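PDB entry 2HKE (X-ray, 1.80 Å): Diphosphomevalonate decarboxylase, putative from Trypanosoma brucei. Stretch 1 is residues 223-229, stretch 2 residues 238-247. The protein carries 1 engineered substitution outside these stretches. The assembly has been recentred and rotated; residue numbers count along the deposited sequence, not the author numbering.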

# COMPACT_ATOMS: atom_id res chain seq x y z
N GLU A 223 0.08 -21.44 1.46
CA GLU A 223 -1.11 -21.95 0.75
C GLU A 223 -1.69 -20.81 -0.12
O GLU A 223 -1.94 -20.98 -1.33
CB GLU A 223 -2.25 -22.36 1.69
CG GLU A 223 -2.13 -23.67 2.50
CD GLU A 223 -3.24 -23.86 3.58
OE1 GLU A 223 -3.86 -22.85 4.07
OE2 GLU A 223 -3.47 -25.06 3.90
N ARG A 224 -1.90 -19.65 0.49
CA ARG A 224 -2.61 -18.57 -0.21
C ARG A 224 -1.76 -17.90 -1.29
O ARG A 224 -2.30 -17.47 -2.33
CB ARG A 224 -3.14 -17.53 0.77
CG ARG A 224 -4.16 -18.12 1.68
CD ARG A 224 -4.79 -17.10 2.61
NE ARG A 224 -5.78 -17.81 3.44
CZ ARG A 224 -6.27 -17.34 4.57
NH1 ARG A 224 -5.92 -16.17 5.03
NH2 ARG A 224 -7.14 -18.08 5.23
N MET A 225 -0.45 -17.86 -1.09
CA MET A 225 0.48 -17.38 -2.15
C MET A 225 0.34 -18.25 -3.41
O MET A 225 0.30 -17.73 -4.52
CB MET A 225 1.93 -17.39 -1.69
CG MET A 225 2.26 -16.32 -0.60
SD MET A 225 2.10 -14.61 -1.23
CE MET A 225 3.26 -14.66 -2.61
N LYS A 226 0.26 -19.55 -3.23
CA LYS A 226 0.07 -20.46 -4.38
C LYS A 226 -1.28 -20.26 -5.06
O LYS A 226 -1.35 -20.18 -6.30
CB LYS A 226 0.26 -21.92 -3.96
CG LYS A 226 -0.09 -22.96 -5.03
CD LYS A 226 0.28 -24.38 -4.56
CE LYS A 226 -0.09 -25.43 -5.63
NZ LYS A 226 0.45 -26.79 -5.25
N ILE A 227 -2.35 -20.14 -4.27
CA ILE A 227 -3.70 -20.02 -4.80
C ILE A 227 -3.83 -18.65 -5.50
O ILE A 227 -4.37 -18.55 -6.57
CB ILE A 227 -4.79 -20.11 -3.70
CG1 ILE A 227 -4.79 -21.50 -3.04
CG2 ILE A 227 -6.16 -19.76 -4.25
CD1 ILE A 227 -5.52 -21.54 -1.66
N ALA A 228 -3.38 -17.58 -4.85
CA ALA A 228 -3.44 -16.25 -5.49
C ALA A 228 -2.64 -16.17 -6.80
O ALA A 228 -3.12 -15.63 -7.79
CB ALA A 228 -2.98 -15.13 -4.50
N SER A 229 -1.45 -16.73 -6.81
CA SER A 229 -0.60 -16.73 -8.00
C SER A 229 -1.33 -17.40 -9.18
O SER A 229 -1.38 -16.85 -10.27
CB SER A 229 0.73 -17.44 -7.69
OG SER A 229 1.47 -16.68 -6.75
N ALA A 238 -13.06 -14.37 -8.86
CA ALA A 238 -13.70 -14.91 -7.65
C ALA A 238 -12.71 -15.53 -6.65
O ALA A 238 -12.80 -15.27 -5.45
CB ALA A 238 -14.82 -15.91 -8.03
N THR A 239 -11.76 -16.34 -7.14
CA THR A 239 -10.75 -16.96 -6.28
C THR A 239 -9.86 -15.88 -5.69
O THR A 239 -9.55 -15.89 -4.47
CB THR A 239 -9.93 -18.01 -7.04
OG1 THR A 239 -10.84 -19.04 -7.49
CG2 THR A 239 -8.86 -18.62 -6.12
N PHE A 240 -9.45 -14.94 -6.53
CA PHE A 240 -8.64 -13.83 -6.05
C PHE A 240 -9.35 -13.06 -4.92
O PHE A 240 -8.78 -12.76 -3.84
CB PHE A 240 -8.29 -12.88 -7.20
CG PHE A 240 -7.62 -11.61 -6.76
CD1 PHE A 240 -6.29 -11.61 -6.39
CD2 PHE A 240 -8.36 -10.43 -6.64
CE1 PHE A 240 -5.69 -10.45 -5.94
CE2 PHE A 240 -7.75 -9.27 -6.12
CZ PHE A 240 -6.41 -9.30 -5.81
N ALA A 241 -10.61 -12.74 -5.18
CA ALA A 241 -11.45 -11.99 -4.26
C ALA A 241 -11.63 -12.70 -2.92
O ALA A 241 -11.55 -12.09 -1.85
CB ALA A 241 -12.82 -11.70 -4.89
N GLU A 242 -11.87 -13.99 -3.00
CA GLU A 242 -11.97 -14.83 -1.83
C GLU A 242 -10.72 -14.85 -0.95
O GLU A 242 -10.83 -14.70 0.29
CB GLU A 242 -12.39 -16.27 -2.28
CG GLU A 242 -13.80 -16.34 -2.79
CD GLU A 242 -14.04 -17.51 -3.78
OE1 GLU A 242 -13.18 -18.43 -3.86
OE2 GLU A 242 -15.12 -17.53 -4.45
N ILE A 243 -9.55 -14.99 -1.58
CA ILE A 243 -8.26 -14.92 -0.86
C ILE A 243 -8.14 -13.56 -0.20
O ILE A 243 -7.74 -13.45 0.97
CB ILE A 243 -7.04 -15.16 -1.80
CG1 ILE A 243 -7.04 -16.60 -2.26
CG2 ILE A 243 -5.68 -14.70 -1.15
CD1 ILE A 243 -6.82 -17.60 -1.10
N ALA A 244 -8.43 -12.49 -0.95
CA ALA A 244 -8.24 -11.15 -0.37
C ALA A 244 -9.11 -10.94 0.91
O ALA A 244 -8.69 -10.34 1.91
CB ALA A 244 -8.53 -10.09 -1.41
N MET A 245 -10.36 -11.42 0.87
CA MET A 245 -11.26 -11.26 2.01
C MET A 245 -10.85 -12.18 3.16
O MET A 245 -10.97 -11.81 4.31
CB MET A 245 -12.70 -11.53 1.59
CG MET A 245 -13.23 -10.38 0.72
SD MET A 245 -14.92 -10.41 0.21
CE MET A 245 -14.88 -11.67 -1.05
N LEU A 246 -10.36 -13.37 2.85
CA LEU A 246 -9.86 -14.27 3.92
C LEU A 246 -8.68 -13.67 4.61
O LEU A 246 -8.58 -13.67 5.82
CB LEU A 246 -9.44 -15.61 3.34
CG LEU A 246 -10.57 -16.54 2.93
CD1 LEU A 246 -10.00 -17.71 2.08
CD2 LEU A 246 -11.30 -17.03 4.18
N GLU A 247 -7.79 -13.07 3.85
CA GLU A 247 -6.59 -12.46 4.41
C GLU A 247 -6.93 -11.26 5.26
O GLU A 247 -6.39 -11.06 6.36
CB GLU A 247 -5.67 -12.05 3.26
CG GLU A 247 -4.78 -13.16 2.76
CD GLU A 247 -3.68 -13.48 3.75
OE1 GLU A 247 -2.80 -12.61 3.98
OE2 GLU A 247 -3.72 -14.59 4.36

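The two stretches are helices that run roughly antiparallel, with 152° between their N-to-C directions. Their axes come within 9.4 Å. The backbones draw closest around Ala228 and Phe240, whose CA atoms lie 5.8 Å apart; the CA atoms of Arg224 and Ile243 are 6.8 Å apart. The small side chain of Ala228 sits at the tighter of these two places.

Arg224 has the most area covered by the other helix. Its CA-to-CB bond points toward that helix. Chi1 is m, and chi2 and chi3 are both t, so the chain is extended and carries the guanidinium along the neighbouring helix to Leu246 and Glu247. Arg224 NH1 donates a hydrogen bond to Glu247 OE2 at 2.8 Å, with an angle of 154° at the hydrogen. The pair is also a salt bridge. The carboxylate oxygen lies at the edge of the guanidinium, near its plane, where the N-H bonds point. Leu246 lies over one face of the same group, with its CB 3.8 Å from Arg224 CZ. The edge thus meets charge and the face meets hydrocarbon.

Glu247 reaches this bond by bending. Its CA-to-CB bond points sideways, but chi1 (-85°) and chi2 (-72°) are both m, and the end of the side chain comes nearer to the other helix. The residue is buried, and pairing with arginine offsets the charge of its carboxylate. Both carboxylate oxygens also have hydrogen bonds elsewhere in the structure.

Ile243 is the central apolar residue. It points toward the other helix with chi1 and chi2 both m. Its CD1 lies 3.9 Å from Arg224 CG, so the aliphatic part of the arginine packs on it before the charged end is reached. Its CG1 is 3.8 Å from Ile227 CG2, and its CG2 is 4.3 Å from Ala228 CB. One side chain therefore meets three residues of the first helix.

Ile227 also points toward the second helix. With chi1 m, its CG2 faces Ile243 and also approaches Thr239, with 3.5 Å between Ile227 CG2 and Thr239 CG2. Chi2 t leaves Ile227 CD1 4.2 Å from Ile243 CD1 and farther from Thr239. Thr239 has chi1 m, which presents its methyl to Ile227, while its hydroxyl hydrogen-bonds next to the stretch.

Met225 points away from the contact. Ser229 is also outside it: with chi1 m, Ser229 OG donates a hydrogen bond to Met225 O at 2.7 Å, one turn back in its own helix.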